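Local atomic coordinates of putative uncharacterized protein (Legionella drancourtii, PDB entry 4JVS), a protein that probably acts as a Dot/Icm-secreted Legionella effector whose GAP domain, the part present here, stimulates GTP hydrolysis by a small GTPase. Residues L26-E31 / R39-L44; H124-D129 / K159-A164; E252-P257 / N297-W302. One frame throughout, in Å; residues are numbered along the deposited sequence.

Overall arrangement
The three contacts follow one another along the chain. Contacts 1 and 2 fall within the N-terminal subdomain of the LepB GAP domain, contact 3 within the C-terminal one. Centres of contacts 1 and 2 are about 21 Å apart, and both use helices that meet, since Trp41 of contact 1 rests on Leu174 of helix 156-177, which carries residues 159-164 of contact 2. Contacts 2 and 3, about 25 Å between centres, touch directly: His124 NE2 lies 3.0 Å from Glu252 OE1, a probable hydrogen bond between the subdomains. Contact 2 is near the bound nucleotide, with the Leu125 side chain about 9 Å from aluminum fluoride and 12 Å from GDP.

Contact 1 of 3, residues L26-E31 / R39-L44; sequences LQMEQE and RTWAGL
The indole NE1 of Trp41 donates a hydrogen bond to the backbone O of Gln27, 3.0 Å away, and this bond ties the loop ahead of helix 34-45 back onto the helix itself. It is a loop-on-helix contact in the N-terminal subdomain of the LepB GAP domain, made mostly by one large ring turned toward an extended piece of chain. The bond is somewhat bent, with an N-H...O angle of 140°, and NE1 stands tilted from the carbonyl plane of Gln27; seen from the indole, though, the oxygen lies close to the ring plane. The hydrogen bond thus uses the edge of the indole, leaving a face to Leu26. Over that face Leu26 CD2 sits 3.9 Å from the centroid of the five-membered ring, nearly along its normal, in a CH-pi contact. With chi1 at -54°, Leu26 CG is placed beside its own backbone N, and the CD2 branch then reaches Trp41 CG at 3.6 Å. Met28 adds a further edge contact: its CG lies in the ring plane, 3.9 Å from Trp41 CZ2. Leu26 also packs on Val53, Thr55 and Val58, while Leu174 of helix 156-177 touches both Leu26 and Trp41, so the pair is shared with a second helix. Further along the loop, at Glu29, the contact becomes polar and looser. The Glu29 and Thr40 side chains lie antiparallel, passing one another, but the Thr40 hydroxyl has its hydrogen-bonding partner in its own helix, the backbone O of Glu36. The Glu29 carboxylate merely lies alongside, with OE2 3.6 Å from Thr40 OG1 and 3.8 Å from Thr40 CG2.

Contact 2 of 3, residues H124-D129 / K159-A164; sequences HLSIVD and KMQRLA
Gln161 is where helix 156-177 first meets the loop of residues 124-129, its side-chain oxygen facing Leu125 and Ser126. The side chain leaves the helix with CG opposite the backbone N (chi1 178°) and then bends at chi2, which carries the amide across to the loop. There OE1 stands 4.0 Å from Leu125 CB and 4.1 Å from Ser126 OG, a van der Waals approach. The other end of the amide is held by a hydrogen bond from NE2 to Ser145 OG of helix 142-151, which fixes where the group can lie. Three residues on, nearly one helical turn, Ala164 points its methyl group at the loop. Its CB meets Ser126 OG at 3.3 Å and Ser126 CB at 3.5 Å, so the small serine side chain fits against a still smaller one. CA atoms of Ser126 and Ala164 are only 5.9 Å apart, the nearest approach of the two backbones. All four touching residues are buried in the complex, and part of the cover comes from another protein chain: Leu125, Ser126 and Gln161 each touch a basic side chain of it, placing this piece of the N-terminal GAP subdomain at the partner interface. Around it, Leu125 leans on Glu142 and Ser145 of helix 142-151, Gln161 on Leu122 of helix 118-124, and Val128 on Phe67 of helix 60-80.

Contact 3 of 3, residues E252-P257 / N297-W302; sequences EELNAP and NKICQW
This is an apolar contact in the C-terminal subdomain of the LepB GAP domain, where Leu254, in the turn after helix 243-253, packs against the side of helix 292-306. Its two methyl groups divide the work. CD2 comes 3.5 Å from Ile299 CG1 and 3.7 Å from Lys298 CB, while CD1 lies 3.7 Å from Trp302 CZ3, approaching the indole obliquely. Lys298 and Ile299 are neighbours and Trp302 lies one turn on from Lys298 (i, i+1, i+4), so the leucine settles among them. Ile299 places CG1 beside its own backbone N (chi1 -72°), which sends that branch toward the leucine. Lys298 bends at chi2, and its CD lies 3.5 Å above the plane of the Trp302 ring, toward the rim. The backbone presenting Leu254 is a type I beta turn from Glu253 to Ala256, closed by Ala256 N to Glu253 O at 2.9 Å. Within the same segment, Asn255 ND2 gives a hydrogen bond of 3.1 Å to Glu252 OE2, which it meets from above the carboxylate plane. Glu252 OE1 is hydrogen-bonded to Tyr116 OH and probably to His124 NE2, joining the end of helix 243-253 to the N-terminal subdomain.

Contact 1 of 3, residues L26-E31 / R39-L44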
ATOM      1  N   LEU A  26       8.260  24.627   8.324  1.00 44.41           N
ATOM      2  CA  LEU A  26       8.395  23.972   7.033  1.00 44.37           C
ATOM      3  C   LEU A  26       7.526  24.676   6.006  1.00 45.72           C
ATOM      4  O   LEU A  26       6.316  24.815   6.197  1.00 47.85           O
ATOM      5  CB  LEU A  26       7.996  22.505   7.124  1.00 43.19           C
ATOM      6  CG  LEU A  26       8.713  21.692   8.191  1.00 42.68           C
ATOM      7  CD1 LEU A  26       8.215  20.273   8.133  1.00 39.24           C
ATOM      8  CD2 LEU A  26      10.228  21.764   8.016  1.00 44.00           C
ATOM      9  N   GLN A  27       8.150  25.114   4.919  1.00 45.52           N
ATOM     10  CA  GLN A  27       7.442  25.817   3.857  1.00 47.37           C
ATOM     11  C   GLN A  27       7.657  25.172   2.496  1.00 47.80           C
ATOM     12  O   GLN A  27       8.724  24.608   2.229  1.00 48.60           O
ATOM     13  CB  GLN A  27       7.863  27.287   3.812  1.00 49.00           C
ATOM     14  CG  GLN A  27       6.992  28.198   4.662  1.00 51.16           C
ATOM     15  CD  GLN A  27       7.289  29.661   4.428  1.00 52.61           C
ATOM     16  OE1 GLN A  27       8.427  30.111   4.604  1.00 54.90           O
ATOM     17  NE2 GLN A  27       6.269  30.417   4.022  1.00 47.36           N
ATOM     18  N   MET A  28       6.677  25.273   1.619  1.00 45.40           N
ATOM     19  CA  MET A  28       6.782  24.648   0.325  1.00 48.22           C
ATOM     20  C   MET A  28       7.034  25.638  -0.767  1.00 51.17           C
ATOM     21  O   MET A  28       6.359  26.618  -0.909  1.00 49.59           O
ATOM     22  CB  MET A  28       5.562  23.849   0.021  1.00 47.70           C
ATOM     23  CG  MET A  28       5.368  22.712   0.972  1.00 48.03           C
ATOM     24  SD  MET A  28       4.278  21.519   0.270  1.00 53.94           S
ATOM     25  CE  MET A  28       4.923  21.347  -1.370  1.00 39.89           C
ATOM     26  N   GLU A  29       8.055  25.332  -1.537  1.00 56.89           N
ATOM     27  CA  GLU A  29       8.763  26.273  -2.353  1.00 63.13           C
ATOM     28  C   GLU A  29       8.106  26.673  -3.650  1.00 72.10           C
ATOM     29  O   GLU A  29       7.156  26.066  -4.108  1.00 68.45           O
ATOM     30  CB  GLU A  29      10.187  25.807  -2.597  1.00 63.04           C
ATOM     31  CG  GLU A  29      10.601  24.590  -1.803  1.00 59.62           C
ATOM     32  CD  GLU A  29      11.969  24.741  -1.199  1.00 60.33           C
ATOM     33  OE1 GLU A  29      12.962  24.492  -1.882  1.00 59.94           O
ATOM     34  OE2 GLU A  29      12.047  25.120  -0.032  1.00 59.29           O
ATOM     35  N   GLN A  30       8.650  27.716  -4.247  1.00 76.38           N
ATOM     36  CA  GLN A  30       7.970  28.400  -5.306  1.00 77.68           C
ATOM     37  C   GLN A  30       7.684  27.467  -6.450  1.00 78.97           C
ATOM     38  O   GLN A  30       6.595  27.469  -6.982  1.00 81.33           O
ATOM     39  CB  GLN A  30       8.843  29.558  -5.791  1.00 76.29           C
ATOM     40  CG  GLN A  30       9.960  29.169  -6.748  1.00 73.46           C
ATOM     41  CD  GLN A  30      10.221  30.226  -7.810  1.00 69.66           C
ATOM     42  OE1 GLN A  30       9.739  30.134  -8.929  1.00 64.04           O
ATOM     43  NE2 GLN A  30      10.992  31.232  -7.453  1.00 63.52           N
ATOM     44  N   GLU A  31       8.651  26.678  -6.865  1.00 75.38           N
ATOM     45  CA  GLU A  31       8.335  25.568  -7.713  1.00 74.17           C
ATOM     46  C   GLU A  31       9.373  24.518  -7.512  1.00 71.75           C
ATOM     47  O   GLU A  31       9.581  23.696  -8.367  1.00 71.99           O
ATOM     48  CB  GLU A  31       8.169  25.993  -9.172  1.00 77.38           C
ATOM     49  CG  GLU A  31       8.234  24.866 -10.204  1.00 78.69           C
ATOM     50  CD  GLU A  31       6.900  24.209 -10.495  1.00 80.11           C
ATOM     51  OE1 GLU A  31       6.010  24.247  -9.629  1.00 79.95           O
ATOM     52  OE2 GLU A  31       6.742  23.632 -11.577  1.00 73.95           O
ATOM     53  N   ARG A  39      16.137  18.741   1.198  1.00 45.25           N
ATOM     54  CA  ARG A  39      17.438  19.305   1.538  1.00 45.41           C
ATOM     55  C   ARG A  39      17.241  20.530   2.423  1.00 45.34           C
ATOM     56  O   ARG A  39      17.856  20.650   3.482  1.00 43.98           O
ATOM     57  CB  ARG A  39      18.190  19.705   0.270  1.00 48.16           C
ATOM     58  CG  ARG A  39      19.679  20.007   0.471  1.00 47.93           C
ATOM     59  CD  ARG A  39      20.163  21.088  -0.508  1.00 52.43           C
ATOM     60  NE  ARG A  39      19.985  22.439   0.038  1.00 56.92           N
ATOM     61  CZ  ARG A  39      19.222  23.397  -0.489  1.00 55.86           C
ATOM     62  NH1 ARG A  39      18.537  23.199  -1.613  1.00 51.02           N
ATOM     63  NH2 ARG A  39      19.150  24.573   0.116  1.00 55.22           N
ATOM     64  N   THR A  40      16.357  21.423   1.978  1.00 46.89           N
ATOM     65  CA  THR A  40      15.981  22.610   2.739  1.00 45.79           C
ATOM     66  C   THR A  40      15.489  22.274   4.138  1.00 43.49           C
ATOM     67  O   THR A  40      15.995  22.807   5.127  1.00 44.71           O
ATOM     68  CB  THR A  40      14.885  23.419   2.029  1.00 45.18           C
ATOM     69  OG1 THR A  40      15.402  23.976   0.815  1.00 45.38           O
ATOM     70  CG2 THR A  40      14.404  24.543   2.919  1.00 40.86           C
ATOM     71  N   TRP A  41      14.504  21.390   4.225  1.00 45.05           N
ATOM     72  CA  TRP A  41      13.916  21.054   5.523  1.00 44.81           C
ATOM     73  C   TRP A  41      14.899  20.369   6.469  1.00 41.44           C
ATOM     74  O   TRP A  41      14.953  20.697   7.657  1.00 40.18           O
ATOM     75  CB  TRP A  41      12.644  20.223   5.348  1.00 42.25           C
ATOM     76  CG  TRP A  41      11.538  20.997   4.710  1.00 41.71           C
ATOM     77  CD1 TRP A  41      11.507  22.343   4.470  1.00 41.80           C
ATOM     78  CD2 TRP A  41      10.302  20.473   4.209  1.00 43.86           C
ATOM     79  NE1 TRP A  41      10.327  22.690   3.858  1.00 43.83           N
ATOM     80  CE2 TRP A  41       9.570  21.562   3.684  1.00 43.39           C
ATOM     81  CE3 TRP A  41       9.748  19.189   4.145  1.00 42.45           C
ATOM     82  CZ2 TRP A  41       8.311  21.405   3.113  1.00 41.55           C
ATOM     83  CZ3 TRP A  41       8.498  19.037   3.577  1.00 40.80           C
ATOM     84  CH2 TRP A  41       7.793  20.140   3.069  1.00 40.22           C
ATOM     85  N   ALA A  42      15.677  19.431   5.939  1.00 42.50           N
ATOM     86  CA  ALA A  42      16.679  18.743   6.746  1.00 42.59           C
ATOM     87  C   ALA A  42      17.679  19.743   7.326  1.00 44.65           C
ATOM     88  O   ALA A  42      18.167  19.565   8.438  1.00 49.13           O
ATOM     89  CB  ALA A  42      17.390  17.678   5.934  1.00 39.55           C
ATOM     90  N   GLY A  43      17.968  20.798   6.571  1.00 42.47           N
ATOM     91  CA  GLY A  43      18.856  21.846   7.026  1.00 42.03           C
ATOM     92  C   GLY A  43      18.271  22.636   8.180  1.00 46.99           C
ATOM     93  O   GLY A  43      18.950  22.874   9.183  1.00 47.38           O
ATOM     94  N   LEU A  44      17.009  23.044   8.034  1.00 47.41           N
ATOM     95  CA  LEU A  44      16.289  23.770   9.077  1.00 46.19           C
ATOM     96  C   LEU A  44      16.135  22.947  10.358  1.00 46.14           C
ATOM     97  O   LEU A  44      16.157  23.485  11.463  1.00 48.38           O
ATOM     98  CB  LEU A  44      14.900  24.180   8.581  1.00 46.07           C
ATOM     99  CG  LEU A  44      14.733  25.302   7.560  1.00 41.59           C
ATOM    100  CD1 LEU A  44      13.268  25.502   7.239  1.00 42.65           C
ATOM    101  CD2 LEU A  44      15.315  26.571   8.116  1.00 45.28           C
TER

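Contact 2 of 3, residues H124-D129 / K159-A164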
ATOM      1  N   HIS A 124       3.381   2.632  -9.666  1.00 32.62           N
ATOM      2  CA  HIS A 124       2.132   2.197  -9.057  1.00 31.05           C
ATOM      3  C   HIS A 124       2.265   1.908  -7.576  1.00 32.23           C
ATOM      4  O   HIS A 124       1.394   2.274  -6.781  1.00 33.62           O
ATOM      5  CB  HIS A 124       1.593   0.959  -9.769  1.00 32.87           C
ATOM      6  CG  HIS A 124       0.701   1.274 -10.925  1.00 34.26           C
ATOM      7  ND1 HIS A 124       0.026   2.470 -11.037  1.00 36.01           N
ATOM      8  CD2 HIS A 124       0.381   0.556 -12.028  1.00 34.98           C
ATOM      9  CE1 HIS A 124      -0.670   2.477 -12.161  1.00 37.28           C
ATOM     10  NE2 HIS A 124      -0.474   1.327 -12.779  1.00 37.17           N
ATOM     11  N   LEU A 125       3.362   1.248  -7.220  1.00 32.63           N
ATOM     12  CA  LEU A 125       3.580   0.754  -5.869  1.00 32.90           C
ATOM     13  C   LEU A 125       4.116   1.827  -4.945  1.00 35.55           C
ATOM     14  O   LEU A 125       4.366   1.558  -3.769  1.00 36.95           O
ATOM     15  CB  LEU A 125       4.567  -0.413  -5.881  1.00 32.18           C
ATOM     16  CG  LEU A 125       4.033  -1.663  -6.568  1.00 32.34           C
ATOM     17  CD1 LEU A 125       5.084  -2.773  -6.623  1.00 32.49           C
ATOM     18  CD2 LEU A 125       2.787  -2.108  -5.853  1.00 28.95           C
ATOM     19  N   SER A 126       4.305   3.036  -5.466  1.00 34.29           N
ATOM     20  CA  SER A 126       4.957   4.070  -4.675  1.00 34.56           C
ATOM     21  C   SER A 126       4.394   5.490  -4.816  1.00 36.84           C
ATOM     22  O   SER A 126       4.829   6.398  -4.112  1.00 38.94           O
ATOM     23  CB  SER A 126       6.459   4.046  -4.947  1.00 36.19           C
ATOM     24  OG  SER A 126       7.032   2.845  -4.438  1.00 38.03           O
ATOM     25  N   ILE A 127       3.420   5.686  -5.700  1.00 35.72           N
ATOM     26  CA  ILE A 127       2.797   6.995  -5.846  1.00 35.26           C
ATOM     27  C   ILE A 127       1.791   7.287  -4.726  1.00 36.97           C
ATOM     28  O   ILE A 127       0.937   6.463  -4.399  1.00 37.76           O
ATOM     29  CB  ILE A 127       2.183   7.194  -7.257  1.00 35.29           C
ATOM     30  CG1 ILE A 127       3.276   7.667  -8.221  1.00 38.24           C
ATOM     31  CG2 ILE A 127       1.053   8.217  -7.232  1.00 33.66           C
ATOM     32  CD1 ILE A 127       2.799   7.931  -9.622  1.00 39.85           C
ATOM     33  N   VAL A 128       1.926   8.464  -4.128  1.00 36.96           N
ATOM     34  CA  VAL A 128       1.071   8.872  -3.029  1.00 36.74           C
ATOM     35  C   VAL A 128      -0.121   9.641  -3.567  1.00 37.27           C
ATOM     36  O   VAL A 128       0.041  10.684  -4.200  1.00 38.01           O
ATOM     37  CB  VAL A 128       1.827   9.775  -2.032  1.00 35.85           C
ATOM     38  CG1 VAL A 128       1.022   9.950  -0.772  1.00 35.79           C
ATOM     39  CG2 VAL A 128       3.182   9.187  -1.711  1.00 36.35           C
ATOM     40  N   ASP A 129      -1.317   9.121  -3.310  1.00 36.40           N
ATOM     41  CA  ASP A 129      -2.550   9.756  -3.746  1.00 36.56           C
ATOM     42  C   ASP A 129      -2.716  11.090  -3.045  1.00 37.35           C
ATOM     43  O   ASP A 129      -2.848  11.138  -1.821  1.00 37.84           O
ATOM     44  CB  ASP A 129      -3.746   8.860  -3.417  1.00 40.33           C
ATOM     45  CG  ASP A 129      -5.047   9.405  -3.966  1.00 43.35           C
ATOM     46  OD1 ASP A 129      -6.081   9.324  -3.260  1.00 42.07           O
ATOM     47  OD2 ASP A 129      -5.025   9.912  -5.112  1.00 43.56           O
ATOM     48  N   LYS A 159      16.664  -0.476  -5.069  1.00 41.49           N
ATOM     49  CA  LYS A 159      17.159   0.850  -4.714  1.00 40.97           C
ATOM     50  C   LYS A 159      16.132   1.943  -4.999  1.00 40.91           C
ATOM     51  O   LYS A 159      15.978   2.877  -4.210  1.00 40.89           O
ATOM     52  CB  LYS A 159      18.493   1.142  -5.414  1.00 40.84           C
ATOM     53  CG  LYS A 159      19.659   0.353  -4.818  1.00 47.36           C
ATOM     54  CD  LYS A 159      20.944   0.464  -5.633  1.00 49.43           C
ATOM     55  CE  LYS A 159      22.053  -0.415  -5.057  1.00 47.85           C
ATOM     56  NZ  LYS A 159      23.322  -0.281  -5.828  1.00 51.76           N
ATOM     57  N   MET A 160      15.432   1.810  -6.126  1.00 40.90           N
ATOM     58  CA  MET A 160      14.424   2.773  -6.552  1.00 38.95           C
ATOM     59  C   MET A 160      13.231   2.723  -5.624  1.00 39.98           C
ATOM     60  O   MET A 160      12.690   3.754  -5.227  1.00 41.23           O
ATOM     61  CB  MET A 160      13.946   2.442  -7.959  1.00 39.54           C
ATOM     62  CG  MET A 160      15.048   2.428  -8.987  1.00 43.59           C
ATOM     63  SD  MET A 160      15.757   4.058  -9.246  1.00 43.39           S
ATOM     64  CE  MET A 160      17.324   3.587  -9.976  1.00 42.90           C
ATOM     65  N   GLN A 161      12.818   1.508  -5.293  1.00 38.75           N
ATOM     66  CA  GLN A 161      11.679   1.297  -4.416  1.00 38.71           C
ATOM     67  C   GLN A 161      11.991   1.819  -3.014  1.00 39.59           C
ATOM     68  O   GLN A 161      11.107   2.250  -2.273  1.00 40.87           O
ATOM     69  CB  GLN A 161      11.334  -0.191  -4.395  1.00 38.57           C
ATOM     70  CG  GLN A 161      10.208  -0.577  -3.487  1.00 38.75           C
ATOM     71  CD  GLN A 161       9.154  -1.377  -4.204  1.00 42.36           C
ATOM     72  OE1 GLN A 161       8.514  -0.877  -5.127  1.00 47.03           O
ATOM     73  NE2 GLN A 161       8.963  -2.631  -3.789  1.00 42.86           N
ATOM     74  N   ARG A 162      13.249   1.859  -2.693  1.00 39.44           N
ATOM     75  CA  ARG A 162      13.694   2.186  -1.379  1.00 41.49           C
ATOM     76  C   ARG A 162      13.738   3.666  -1.233  1.00 40.00           C
ATOM     77  O   ARG A 162      13.467   4.186  -0.190  1.00 41.25           O
ATOM     78  CB  ARG A 162      15.072   1.582  -1.241  1.00 43.02           C
ATOM     79  CG  ARG A 162      15.675   1.513   0.073  1.00 46.36           C
ATOM     80  CD  ARG A 162      16.966   0.822  -0.074  1.00 50.37           C
ATOM     81  NE  ARG A 162      16.763  -0.611  -0.042  1.00 57.19           N
ATOM     82  CZ  ARG A 162      17.585  -1.504  -0.560  1.00 54.38           C
ATOM     83  NH1 ARG A 162      18.668  -1.121  -1.180  1.00 50.23           N
ATOM     84  NH2 ARG A 162      17.296  -2.781  -0.466  1.00 52.90           N
ATOM     85  N   LEU A 163      14.119   4.338  -2.294  1.00 37.83           N
ATOM     86  CA  LEU A 163      14.074   5.794  -2.375  1.00 39.15           C
ATOM     87  C   LEU A 163      12.622   6.256  -2.376  1.00 36.40           C
ATOM     88  O   LEU A 163      12.261   7.271  -1.786  1.00 33.02           O
ATOM     89  CB  LEU A 163      14.760   6.260  -3.667  1.00 40.34           C
ATOM     90  CG  LEU A 163      14.581   7.725  -4.082  1.00 41.05           C
ATOM     91  CD1 LEU A 163      15.413   8.652  -3.211  1.00 37.98           C
ATOM     92  CD2 LEU A 163      14.885   7.938  -5.566  1.00 40.28           C
ATOM     93  N   ALA A 164      11.800   5.480  -3.062  1.00 38.16           N
ATOM     94  CA  ALA A 164      10.376   5.734  -3.165  1.00 36.74           C
ATOM     95  C   ALA A 164       9.735   5.694  -1.791  1.00 36.36           C
ATOM     96  O   ALA A 164       9.047   6.635  -1.390  1.00 35.42           O
ATOM     97  CB  ALA A 164       9.743   4.697  -4.067  1.00 33.24           C
TER

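Contact 3 of 3, residues E252-P257 / N297-W302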
ATOM      1  N   GLU A 252      -5.746   1.262 -17.870  1.00 36.45           N
ATOM      2  CA  GLU A 252      -4.370   1.713 -17.751  1.00 37.51           C
ATOM      3  C   GLU A 252      -4.030   2.650 -18.908  1.00 41.00           C
ATOM      4  O   GLU A 252      -3.427   3.705 -18.708  1.00 42.24           O
ATOM      5  CB  GLU A 252      -3.425   0.507 -17.729  1.00 36.78           C
ATOM      6  CG  GLU A 252      -1.992   0.815 -17.318  1.00 35.36           C
ATOM      7  CD  GLU A 252      -1.881   1.403 -15.926  1.00 36.20           C
ATOM      8  OE1 GLU A 252      -2.439   0.809 -14.967  1.00 36.44           O
ATOM      9  OE2 GLU A 252      -1.240   2.472 -15.798  1.00 36.48           O
ATOM     10  N   GLU A 253      -4.443   2.262 -20.112  1.00 42.52           N
ATOM     11  CA  GLU A 253      -4.156   3.024 -21.326  1.00 41.41           C
ATOM     12  C   GLU A 253      -4.752   4.436 -21.299  1.00 39.76           C
ATOM     13  O   GLU A 253      -4.174   5.364 -21.844  1.00 42.51           O
ATOM     14  CB  GLU A 253      -4.624   2.243 -22.564  1.00 41.07           C
ATOM     15  CG  GLU A 253      -3.830   0.958 -22.823  1.00 40.20           C
ATOM     16  CD  GLU A 253      -2.349   1.226 -23.030  1.00 43.54           C
ATOM     17  OE1 GLU A 253      -2.014   2.206 -23.721  1.00 46.63           O
ATOM     18  OE2 GLU A 253      -1.509   0.472 -22.497  1.00 44.34           O
ATOM     19  N   LEU A 254      -5.896   4.593 -20.646  1.00 40.77           N
ATOM     20  CA  LEU A 254      -6.537   5.903 -20.493  1.00 40.94           C
ATOM     21  C   LEU A 254      -5.709   6.930 -19.700  1.00 41.12           C
ATOM     22  O   LEU A 254      -5.971   8.138 -19.767  1.00 43.99           O
ATOM     23  CB  LEU A 254      -7.934   5.742 -19.877  1.00 36.72           C
ATOM     24  CG  LEU A 254      -9.100   5.896 -20.858  1.00 38.66           C
ATOM     25  CD1 LEU A 254      -8.693   5.486 -22.254  1.00 45.09           C
ATOM     26  CD2 LEU A 254     -10.283   5.077 -20.416  1.00 42.43           C
ATOM     27  N   ASN A 255      -4.716   6.453 -18.954  1.00 39.31           N
ATOM     28  CA  ASN A 255      -3.757   7.331 -18.289  1.00 39.13           C
ATOM     29  C   ASN A 255      -2.849   8.078 -19.281  1.00 44.42           C
ATOM     30  O   ASN A 255      -2.166   9.044 -18.919  1.00 43.11           O
ATOM     31  CB  ASN A 255      -2.900   6.532 -17.309  1.00 37.66           C
ATOM     32  CG  ASN A 255      -3.709   5.946 -16.172  1.00 37.69           C
ATOM     33  OD1 ASN A 255      -4.694   6.535 -15.733  1.00 38.92           O
ATOM     34  ND2 ASN A 255      -3.291   4.783 -15.681  1.00 38.43           N
ATOM     35  N   ALA A 256      -2.845   7.618 -20.529  1.00 45.76           N
ATOM     36  CA  ALA A 256      -2.038   8.226 -21.584  1.00 48.24           C
ATOM     37  C   ALA A 256      -2.839   9.281 -22.347  1.00 51.74           C
ATOM     38  O   ALA A 256      -4.041   9.108 -22.579  1.00 50.52           O
ATOM     39  CB  ALA A 256      -1.505   7.148 -22.537  1.00 44.50           C
ATOM     40  N   PRO A 257      -2.164  10.369 -22.765  1.00 56.37           N
ATOM     41  CA  PRO A 257      -2.830  11.540 -23.355  1.00 58.72           C
ATOM     42  C   PRO A 257      -3.334  11.288 -24.776  1.00 59.72           C
ATOM     43  O   PRO A 257      -4.122  12.083 -25.298  1.00 59.81           O
ATOM     44  CB  PRO A 257      -1.714  12.585 -23.387  1.00 58.22           C
ATOM     45  CG  PRO A 257      -0.463  11.767 -23.588  1.00 59.27           C
ATOM     46  CD  PRO A 257      -0.691  10.493 -22.806  1.00 55.96           C
ATOM     47  N   ASN A 297     -16.671   5.559 -19.180  1.00 42.88           N
ATOM     48  CA  ASN A 297     -17.310   6.378 -20.208  1.00 43.22           C
ATOM     49  C   ASN A 297     -16.459   6.582 -21.459  1.00 46.04           C
ATOM     50  O   ASN A 297     -16.952   6.420 -22.573  1.00 47.05           O
ATOM     51  CB  ASN A 297     -17.755   7.726 -19.637  1.00 44.51           C
ATOM     52  CG  ASN A 297     -18.935   7.591 -18.698  1.00 55.15           C
ATOM     53  OD1 ASN A 297     -19.684   6.617 -18.780  1.00 61.28           O
ATOM     54  ND2 ASN A 297     -19.109   8.561 -17.798  1.00 56.98           N
ATOM     55  N   LYS A 298     -15.189   6.941 -21.260  1.00 44.87           N
ATOM     56  CA  LYS A 298     -14.206   7.072 -22.340  1.00 41.95           C
ATOM     57  C   LYS A 298     -14.122   5.797 -23.174  1.00 43.39           C
ATOM     58  O   LYS A 298     -14.163   5.836 -24.392  1.00 45.57           O
ATOM     59  CB  LYS A 298     -12.828   7.378 -21.751  1.00 40.58           C
ATOM     60  CG  LYS A 298     -12.269   8.760 -22.064  1.00 46.58           C
ATOM     61  CD  LYS A 298     -11.466   8.782 -23.361  1.00 47.72           C
ATOM     62  CE  LYS A 298     -10.745  10.128 -23.563  1.00 53.70           C
ATOM     63  NZ  LYS A 298      -9.553  10.323 -22.674  1.00 49.31           N
ATOM     64  N   ILE A 299     -14.001   4.663 -22.497  1.00 44.09           N
ATOM     65  CA  ILE A 299     -13.865   3.374 -23.158  1.00 44.62           C
ATOM     66  C   ILE A 299     -15.061   3.068 -24.059  1.00 46.05           C
ATOM     67  O   ILE A 299     -14.893   2.607 -25.183  1.00 46.65           O
ATOM     68  CB  ILE A 299     -13.675   2.255 -22.113  1.00 46.83           C
ATOM     69  CG1 ILE A 299     -12.281   2.350 -21.487  1.00 41.73           C
ATOM     70  CG2 ILE A 299     -13.898   0.890 -22.736  1.00 47.54           C
ATOM     71  CD1 ILE A 299     -12.109   1.481 -20.268  1.00 41.02           C
ATOM     72  N   CYS A 300     -16.265   3.345 -23.571  1.00 49.72           N
ATOM     73  CA  CYS A 300     -17.473   3.154 -24.372  1.00 49.58           C
ATOM     74  C   CYS A 300     -17.528   4.120 -25.552  1.00 48.16           C
ATOM     75  O   CYS A 300     -17.837   3.721 -26.667  1.00 50.48           O
ATOM     76  CB  CYS A 300     -18.736   3.278 -23.507  1.00 50.89           C
ATOM     77  SG  CYS A 300     -18.874   1.980 -22.249  1.00 52.33           S
ATOM     78  N   GLN A 301     -17.219   5.390 -25.308  1.00 49.11           N
ATOM     79  CA  GLN A 301     -17.220   6.380 -26.380  1.00 51.12           C
ATOM     80  C   GLN A 301     -16.137   6.084 -27.427  1.00 50.17           C
ATOM     81  O   GLN A 301     -16.186   6.597 -28.542  1.00 52.73           O
ATOM     82  CB  GLN A 301     -17.071   7.810 -25.822  1.00 52.16           C
ATOM     83  CG  GLN A 301     -18.235   8.295 -24.924  1.00 58.83           C
ATOM     84  CD  GLN A 301     -19.530   8.639 -25.681  1.00 63.75           C
ATOM     85  OE1 GLN A 301     -19.721   8.248 -26.833  1.00 64.26           O
ATOM     86  NE2 GLN A 301     -20.422   9.380 -25.021  1.00 64.79           N
ATOM     87  N   TRP A 302     -15.168   5.247 -27.063  1.00 48.05           N
ATOM     88  CA  TRP A 302     -14.085   4.876 -27.966  1.00 47.30           C
ATOM     89  C   TRP A 302     -14.367   3.593 -28.748  1.00 48.59           C
ATOM     90  O   TRP A 302     -13.785   3.375 -29.812  1.00 47.09           O
ATOM     91  CB  TRP A 302     -12.756   4.771 -27.212  1.00 44.95           C
ATOM     92  CG  TRP A 302     -12.064   6.079 -27.066  1.00 44.66           C
ATOM     93  CD1 TRP A 302     -12.595   7.311 -27.300  1.00 46.47           C
ATOM     94  CD2 TRP A 302     -10.705   6.298 -26.658  1.00 46.25           C
ATOM     95  NE1 TRP A 302     -11.657   8.287 -27.062  1.00 48.69           N
ATOM     96  CE2 TRP A 302     -10.486   7.692 -26.668  1.00 47.03           C
ATOM     97  CE3 TRP A 302      -9.656   5.452 -26.281  1.00 46.04           C
ATOM     98  CZ2 TRP A 302      -9.261   8.261 -26.326  1.00 48.08           C
ATOM     99  CZ3 TRP A 302      -8.436   6.019 -25.940  1.00 51.43           C
ATOM    100  CH2 TRP A 302      -8.250   7.412 -25.967  1.00 50.58           C
TER